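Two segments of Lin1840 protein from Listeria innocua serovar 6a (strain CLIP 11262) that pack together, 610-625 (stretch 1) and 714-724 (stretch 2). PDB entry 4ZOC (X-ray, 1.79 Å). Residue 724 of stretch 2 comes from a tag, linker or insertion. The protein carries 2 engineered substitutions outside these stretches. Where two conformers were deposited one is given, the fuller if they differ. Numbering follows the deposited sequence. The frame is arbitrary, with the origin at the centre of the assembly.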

# COMPACT_ATOMS: atom_id res chain seq x y z
N LYS A 610 23.63 30.49 -0.59
CA LYS A 610 24.86 30.16 0.09
C LYS A 610 24.56 29.91 1.57
O LYS A 610 24.00 30.76 2.23
CB LYS A 610 25.86 31.35 -0.04
CG LYS A 610 27.18 31.21 0.71
CD LYS A 610 28.22 30.48 -0.15
CE LYS A 610 29.38 29.92 0.66
NZ LYS A 610 30.23 29.09 -0.23
N THR A 611 25.01 28.78 2.07
CA THR A 611 24.88 28.41 3.49
C THR A 611 26.18 28.81 4.23
O THR A 611 27.29 28.53 3.80
CB THR A 611 24.53 26.88 3.60
OG1 THR A 611 23.30 26.62 2.89
CG2 THR A 611 24.40 26.43 5.00
N SER A 612 26.01 29.55 5.31
CA SER A 612 27.14 29.95 6.17
C SER A 612 27.74 28.70 6.81
O SER A 612 27.07 27.67 6.94
CB SER A 612 26.67 30.92 7.22
OG SER A 612 26.11 32.06 6.62
N SER A 613 29.03 28.79 7.16
CA SER A 613 29.77 27.69 7.74
C SER A 613 29.01 27.08 8.92
O SER A 613 28.48 27.80 9.74
CB SER A 613 31.16 28.23 8.21
OG SER A 613 32.12 27.21 8.17
N LEU A 614 28.96 25.74 8.97
CA LEU A 614 28.21 25.02 9.97
C LEU A 614 29.19 24.30 10.87
O LEU A 614 30.21 23.88 10.37
CB LEU A 614 27.29 23.95 9.33
CG LEU A 614 26.06 24.45 8.57
CD1 LEU A 614 25.45 23.34 7.70
CD2 LEU A 614 25.03 24.99 9.54
N PRO A 615 28.82 24.11 12.16
CA PRO A 615 29.65 23.21 12.99
C PRO A 615 29.78 21.80 12.43
O PRO A 615 28.86 21.27 11.79
CB PRO A 615 28.90 23.14 14.34
CG PRO A 615 27.54 23.73 14.10
CD PRO A 615 27.63 24.61 12.85
N LYS A 616 30.91 21.20 12.72
CA LYS A 616 31.18 19.85 12.33
C LYS A 616 30.62 18.90 13.41
O LYS A 616 30.37 17.74 13.13
CB LYS A 616 32.70 19.64 12.14
CG LYS A 616 33.12 19.41 10.71
CD LYS A 616 33.08 17.89 10.36
CE LYS A 616 31.84 17.11 10.88
NZ LYS A 616 31.24 16.19 9.88
N GLU A 617 30.41 19.41 14.63
CA GLU A 617 29.92 18.62 15.77
C GLU A 617 28.86 19.40 16.50
O GLU A 617 28.84 20.61 16.40
CB GLU A 617 31.09 18.31 16.71
CG GLU A 617 32.08 17.41 16.01
CD GLU A 617 33.17 16.89 16.90
OE1 GLU A 617 33.28 15.67 16.95
OE2 GLU A 617 33.85 17.69 17.57
N LEU A 618 28.03 18.69 17.26
CA LEU A 618 26.94 19.22 18.04
C LEU A 618 26.81 18.28 19.19
O LEU A 618 27.06 17.03 19.06
CB LEU A 618 25.67 19.12 17.24
CG LEU A 618 24.62 20.17 17.23
CD1 LEU A 618 25.22 21.54 17.07
CD2 LEU A 618 23.65 19.82 16.12
N ASN A 619 26.50 18.83 20.34
CA ASN A 619 26.13 18.01 21.47
C ASN A 619 24.72 17.52 21.30
O ASN A 619 23.97 18.08 20.53
CB ASN A 619 26.29 18.81 22.74
CG ASN A 619 27.76 18.99 23.12
OD1 ASN A 619 28.21 20.09 23.32
ND2 ASN A 619 28.48 17.90 23.26
N LEU A 620 24.39 16.47 22.01
CA LEU A 620 23.04 16.04 22.10
C LEU A 620 22.25 17.15 22.75
O LEU A 620 22.77 17.91 23.62
CB LEU A 620 22.93 14.78 22.93
CG LEU A 620 23.55 13.50 22.35
CD1 LEU A 620 24.02 12.49 23.40
CD2 LEU A 620 22.58 12.86 21.31
N GLY A 621 20.99 17.25 22.37
CA GLY A 621 20.10 18.26 22.96
C GLY A 621 20.34 19.67 22.42
O GLY A 621 19.63 20.58 22.76
N GLU A 622 21.33 19.86 21.58
CA GLU A 622 21.69 21.14 21.13
C GLU A 622 21.06 21.41 19.77
O GLU A 622 20.94 20.49 18.97
CB GLU A 622 23.19 21.17 20.99
CG GLU A 622 23.72 22.55 20.63
CD GLU A 622 25.24 22.64 20.70
OE1 GLU A 622 26.01 21.65 20.76
OE2 GLU A 622 25.68 23.76 20.65
N SER A 623 20.69 22.67 19.54
CA SER A 623 20.13 23.11 18.29
C SER A 623 21.23 23.33 17.27
O SER A 623 22.36 23.71 17.57
CB SER A 623 19.35 24.42 18.48
OG SER A 623 18.16 24.26 19.24
N LEU A 624 20.89 23.08 16.03
CA LEU A 624 21.67 23.51 14.93
C LEU A 624 21.08 24.74 14.30
O LEU A 624 19.89 24.74 13.84
CB LEU A 624 21.84 22.37 13.89
CG LEU A 624 22.71 22.70 12.70
CD1 LEU A 624 24.17 22.66 13.08
CD2 LEU A 624 22.39 21.77 11.53
N HIS A 625 21.89 25.81 14.24
CA HIS A 625 21.52 27.05 13.60
C HIS A 625 22.07 27.12 12.17
O HIS A 625 23.26 27.03 11.94
CB HIS A 625 21.94 28.28 14.40
CG HIS A 625 21.27 28.35 15.73
ND1 HIS A 625 20.05 28.95 15.93
CD2 HIS A 625 21.63 27.83 16.91
CE1 HIS A 625 19.71 28.84 17.20
NE2 HIS A 625 20.65 28.13 17.80
N VAL A 714 24.77 19.67 0.49
CA VAL A 714 24.75 18.74 1.62
C VAL A 714 25.96 19.00 2.57
O VAL A 714 27.09 19.19 2.12
CB VAL A 714 24.71 17.27 1.14
CG1 VAL A 714 25.96 16.92 0.36
CG2 VAL A 714 24.60 16.33 2.28
N PHE A 715 25.66 18.99 3.87
CA PHE A 715 26.64 19.11 4.94
C PHE A 715 26.50 17.99 5.93
O PHE A 715 25.42 17.39 6.02
CB PHE A 715 26.45 20.47 5.58
CG PHE A 715 26.38 21.58 4.57
CD1 PHE A 715 27.54 22.02 3.92
CD2 PHE A 715 25.17 22.16 4.23
CE1 PHE A 715 27.46 23.00 2.93
CE2 PHE A 715 25.09 23.11 3.24
CZ PHE A 715 26.23 23.56 2.61
N GLU A 716 27.60 17.66 6.66
CA GLU A 716 27.59 16.59 7.66
C GLU A 716 27.89 17.17 9.02
O GLU A 716 28.78 18.04 9.18
CB GLU A 716 28.63 15.48 7.35
CG GLU A 716 28.28 14.82 6.06
CD GLU A 716 28.97 13.53 5.78
OE1 GLU A 716 30.00 13.28 6.37
OE2 GLU A 716 28.45 12.77 4.92
N VAL A 717 27.19 16.62 10.02
CA VAL A 717 27.29 17.01 11.42
C VAL A 717 27.32 15.76 12.25
O VAL A 717 26.47 14.88 12.14
CB VAL A 717 26.11 17.86 11.90
CG1 VAL A 717 26.29 18.18 13.37
CG2 VAL A 717 25.98 19.13 11.06
N GLU A 718 28.33 15.67 13.09
CA GLU A 718 28.41 14.57 13.98
C GLU A 718 27.86 15.02 15.36
O GLU A 718 28.43 15.88 16.01
CB GLU A 718 29.87 14.08 14.09
CG GLU A 718 30.00 12.79 14.87
CD GLU A 718 29.55 11.53 14.11
OE1 GLU A 718 29.09 10.59 14.83
OE2 GLU A 718 29.74 11.43 12.86
N VAL A 719 26.78 14.37 15.80
CA VAL A 719 26.12 14.59 17.06
C VAL A 719 26.61 13.62 18.11
O VAL A 719 26.61 12.39 17.92
CB VAL A 719 24.57 14.53 16.89
CG1 VAL A 719 23.87 14.91 18.19
CG2 VAL A 719 24.11 15.53 15.88
N GLY A 720 27.13 14.14 19.21
CA GLY A 720 27.48 13.24 20.33
C GLY A 720 27.86 13.95 21.60
O GLY A 720 27.57 15.04 21.73
N GLY A 721 28.49 13.27 22.54
CA GLY A 721 29.01 13.93 23.75
C GLY A 721 27.99 14.03 24.84
O GLY A 721 27.24 13.05 25.11
N TYR A 722 27.90 15.20 25.45
CA TYR A 722 26.94 15.42 26.50
C TYR A 722 25.61 15.98 26.03
O TYR A 722 25.48 16.36 24.87
CB TYR A 722 27.56 16.30 27.62
CG TYR A 722 27.98 17.66 27.15
CD1 TYR A 722 27.08 18.66 27.07
CD2 TYR A 722 29.32 17.92 26.76
CE1 TYR A 722 27.46 19.97 26.65
CE2 TYR A 722 29.71 19.19 26.34
CZ TYR A 722 28.77 20.21 26.27
OH TYR A 722 29.12 21.50 25.86
N VAL A 723 24.63 16.01 26.93
CA VAL A 723 23.24 16.47 26.61
C VAL A 723 22.96 17.87 27.21
O VAL A 723 23.13 18.05 28.38
CB VAL A 723 22.16 15.56 27.17
CG1 VAL A 723 20.78 15.96 26.65
CG2 VAL A 723 22.51 14.19 26.85
N LEU A 724 22.57 18.80 26.34
CA LEU A 724 21.95 20.16 26.44
C LEU A 724 23.05 20.99 25.79
O LEU A 724 22.81 22.07 25.33
CB LEU A 724 21.35 20.67 27.79
CG LEU A 724 20.09 20.16 28.57
CD1 LEU A 724 20.47 19.24 29.72
CD2 LEU A 724 19.12 21.21 29.19
O HOH W 1 28.45 20.79 9.13
O HOH W 2 30.06 15.13 18.21

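What holds the two segments together most firmly? Backbone hydrogen bonds of a parallel pairing do, with residues 617-620 running alongside 714-720 at an angle of 27°. Glu718 N donates to Lys616 O at 2.9 Å, almost perfectly in line at 178°, and Gly720 N reaches Leu618 O, also at 2.9 Å. The reverse direction is served by Leu618 N, which donates to Glu718 O at 3.1 Å along a more bent path of 143°. Leu618 thus uses both its N and its O, addressing residues on each side of Val719, the usual pattern for parallel strands. Short CA-H...O contacts fill in between, such as Glu617 CA to Glu718 O at 3.1 Å and Val719 CA to Leu618 O at 3.3 Å.

What happens where stretch 2 turns its corner at Gly721 and Tyr722? The pairing loosens and then recovers. Leu620 N lies 3.5 Å from Gly720 O, a weak hydrogen bond, and the side chain of Asn619 adds another weak one, ND2 to Gly720 O at 3.4 Å. Beyond the corner, Leu724 N, from a tag or linker, donates to Leu620 O at 2.9 Å and 172°, so Leu620 pairs with Val723. Gly721 has a positive phi of 86°, which favours glycine, and a CB there would clash with Asn619 ND2. Stretch 1 turns too: a type II turn runs from Asn619 to Glu622, and Glu622 OE1 accepts from Asn619 N at 2.9 Å.

How do side chains and water extend the polar contact? Lys616 has its CA-to-CB bond pointing away, yet its end comes back to make a weak hydrogen bond, NZ to Glu716 O at 3.2 Å. Nearby, water 1 donates to both Pro615 O at 2.7 Å and Glu716 O at 2.8 Å, bridging two acceptors that could not bond directly. The Asn619 amide lies over one face of the Tyr722 ring, with OD1 3.0 Å from CZ.

Where do the apolar side chains meet? Leu618, Val719, Leu620 and Val723 share one face of the sheet. Leu618 CB lies 4.1 Å from Val719 CG2, while Leu620 touches both valines, with CD2 3.9 Å from Val719 CG1 and CB 4.0 Å from Val723 CG2. Val717 CG1 also approaches Leu618 CB, at 4.0 Å. Farther back along the chain, the Phe715 ring receives Leu614 CD1 at 3.7 Å from its CD2 and Thr611 CG2 at 3.8 Å from its CE2, both obliquely.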